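Local structure of sugar ABC transporter, sugar-binding protein (Streptococcus pneumoniae, 2HEU) at residues A[130-136]-A[270-276]. The protein probably binds sugar outside the cell, as the solute-binding component of a sugar ABC transporter. Residues are numbered along the deposited sequence; the frame is centred on the assembly and turned at random.
Sequences GIYYNKD and NFKIGTF
Strands 130-134 and 273-276 run antiparallel, at 148° and 4.6 Å between axes. Ile131 and Phe276 form a hydrogen-bonded pair: Ile131 N to Phe276 O and Phe276 N to Ile131 O are both 2.9 Å. Tyr133 and Gly274 form the next: Tyr133 N to Gly274 O is 2.8 Å, Gly274 N to Tyr133 O 2.9 Å. Tyr132–Thr275 and Asn134–Ile273 are non-hydrogen-bonded pairs.

Phe276 (chi1 p) lies over Ile131, with a CH-pi contact of 3.6 Å from Ile131 CB to the ring centroid. Tyr133, also p, brings CD1 to 3.6 Å from Phe276 CD2 at that ring's edge. Its own ring face covers Gly274 N, where a CB on Gly274 would clash with Tyr133 CE1. A water joins Tyr133 OH to Thr275 O.

Strand 129-134 is the middle of a three-stranded antiparallel sheet in a solute-binding protein of the PBP clan; strand 253-257 flanks its other edge.

Asn134 is the N-cap residue of helix 135-141. Beyond it, Lys135 N donates to Lys272 O (2.9 Å) and Lys272 N to Asp136 OD1 (2.9 Å). Phe271, chi1 p, sets its ring face against Asn134 and meets Phe246 edge-to-face.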
# COMPACT_ATOMS: atom_id res chain seq x y z
N GLY A 130 -4.08 -3.76 -7.12
CA GLY A 130 -4.95 -3.98 -8.28
C GLY A 130 -4.83 -5.42 -8.77
O GLY A 130 -4.55 -6.33 -8.00
N ILE A 131 -5.06 -5.58 -10.09
CA ILE A 131 -5.10 -6.89 -10.66
C ILE A 131 -3.91 -7.03 -11.62
O ILE A 131 -3.79 -6.29 -12.59
CB ILE A 131 -6.39 -7.21 -11.45
CG1 ILE A 131 -7.64 -6.83 -10.61
CG2 ILE A 131 -6.42 -8.62 -11.87
CD1 ILE A 131 -7.81 -7.60 -9.33
N TYR A 132 -3.01 -7.99 -11.32
CA TYR A 132 -1.96 -8.39 -12.32
C TYR A 132 -2.60 -9.22 -13.36
O TYR A 132 -3.47 -10.07 -13.08
CB TYR A 132 -0.87 -9.22 -11.60
CG TYR A 132 -0.04 -8.40 -10.65
CD1 TYR A 132 1.13 -7.80 -11.12
CD2 TYR A 132 -0.40 -8.17 -9.36
CE1 TYR A 132 1.93 -7.04 -10.28
CE2 TYR A 132 0.38 -7.40 -8.53
CZ TYR A 132 1.56 -6.83 -9.01
OH TYR A 132 2.37 -6.06 -8.20
N TYR A 133 -2.17 -9.01 -14.63
CA TYR A 133 -2.70 -9.84 -15.70
C TYR A 133 -1.63 -10.11 -16.71
O TYR A 133 -0.59 -9.42 -16.84
CB TYR A 133 -3.93 -9.18 -16.38
CG TYR A 133 -3.66 -7.97 -17.28
CD1 TYR A 133 -3.39 -6.72 -16.77
CD2 TYR A 133 -3.70 -8.13 -18.65
CE1 TYR A 133 -3.17 -5.65 -17.59
CE2 TYR A 133 -3.44 -7.05 -19.49
CZ TYR A 133 -3.19 -5.81 -18.95
OH TYR A 133 -2.95 -4.75 -19.79
N ASN A 134 -1.86 -11.17 -17.49
CA ASN A 134 -0.95 -11.63 -18.52
C ASN A 134 -1.31 -10.99 -19.86
O ASN A 134 -2.31 -11.38 -20.48
CB ASN A 134 -1.06 -13.14 -18.58
CG ASN A 134 -0.13 -13.86 -19.52
OD1 ASN A 134 0.36 -15.01 -19.14
ND2 ASN A 134 0.15 -13.33 -20.63
N LYS A 135 -0.50 -10.00 -20.28
CA LYS A 135 -0.84 -9.29 -21.51
C LYS A 135 -0.86 -10.20 -22.70
O LYS A 135 -1.69 -10.07 -23.64
CB LYS A 135 0.12 -8.14 -21.76
CG LYS A 135 0.11 -7.04 -20.76
CD LYS A 135 1.12 -5.92 -21.12
CE LYS A 135 1.05 -4.71 -20.31
NZ LYS A 135 2.10 -3.72 -20.68
N ASP A 136 0.10 -11.12 -22.77
CA ASP A 136 0.25 -12.03 -23.92
C ASP A 136 -0.96 -12.86 -24.09
O ASP A 136 -1.51 -13.01 -25.19
CB ASP A 136 1.47 -12.96 -23.80
CG ASP A 136 2.81 -12.25 -23.76
OD1 ASP A 136 2.92 -11.14 -23.25
OD2 ASP A 136 3.81 -12.92 -24.11
N ASN A 270 7.57 -15.79 -18.70
CA ASN A 270 7.78 -15.74 -20.15
C ASN A 270 6.64 -15.00 -20.86
O ASN A 270 6.16 -15.45 -21.91
CB ASN A 270 7.90 -17.17 -20.68
CG ASN A 270 8.41 -17.23 -22.01
OD1 ASN A 270 9.24 -16.41 -22.44
ND2 ASN A 270 7.91 -18.19 -22.76
N PHE A 271 6.20 -13.90 -20.33
CA PHE A 271 5.15 -13.02 -20.90
C PHE A 271 5.34 -11.65 -20.34
O PHE A 271 5.99 -11.44 -19.31
CB PHE A 271 3.78 -13.59 -20.62
CG PHE A 271 3.42 -13.65 -19.15
CD1 PHE A 271 3.68 -14.76 -18.40
CD2 PHE A 271 2.77 -12.57 -18.52
CE1 PHE A 271 3.34 -14.82 -17.02
CE2 PHE A 271 2.44 -12.63 -17.22
CZ PHE A 271 2.71 -13.77 -16.46
N LYS A 272 4.58 -10.72 -20.95
CA LYS A 272 4.55 -9.31 -20.58
C LYS A 272 3.47 -9.06 -19.52
O LYS A 272 2.28 -9.28 -19.73
CB LYS A 272 4.32 -8.48 -21.82
CG LYS A 272 5.55 -8.51 -22.73
CD LYS A 272 6.96 -8.27 -22.05
CE LYS A 272 8.11 -7.96 -23.01
NZ LYS A 272 9.39 -8.17 -22.33
N ILE A 273 3.90 -8.62 -18.35
CA ILE A 273 2.98 -8.41 -17.22
C ILE A 273 2.35 -7.05 -17.31
O ILE A 273 3.03 -6.06 -17.56
CB ILE A 273 3.73 -8.53 -15.88
CG1 ILE A 273 4.39 -9.90 -15.76
CG2 ILE A 273 2.84 -8.20 -14.70
CD1 ILE A 273 5.55 -9.90 -14.79
N GLY A 274 1.02 -6.99 -17.07
CA GLY A 274 0.35 -5.74 -16.89
C GLY A 274 -0.39 -5.72 -15.58
O GLY A 274 -0.50 -6.74 -14.86
N THR A 275 -0.93 -4.55 -15.26
CA THR A 275 -1.85 -4.42 -14.11
C THR A 275 -3.05 -3.56 -14.54
O THR A 275 -2.94 -2.70 -15.45
CB THR A 275 -1.13 -3.79 -12.89
OG1 THR A 275 -0.47 -2.58 -13.29
CG2 THR A 275 -0.17 -4.75 -12.24
N PHE A 276 -4.15 -3.76 -13.87
CA PHE A 276 -5.27 -2.88 -14.04
C PHE A 276 -5.87 -2.57 -12.68
O PHE A 276 -5.77 -3.31 -11.70
CB PHE A 276 -6.31 -3.37 -15.06
CG PHE A 276 -7.02 -4.66 -14.74
CD1 PHE A 276 -8.18 -4.68 -13.95
CD2 PHE A 276 -6.62 -5.89 -15.32
CE1 PHE A 276 -8.90 -5.87 -13.77
CE2 PHE A 276 -7.32 -7.05 -15.14
CZ PHE A 276 -8.47 -7.01 -14.36
O HOH W 1 -2.43 -2.27 -18.50
O HOH W 2 4.81 -5.18 -19.36
O HOH W 3 4.17 -15.42 -23.75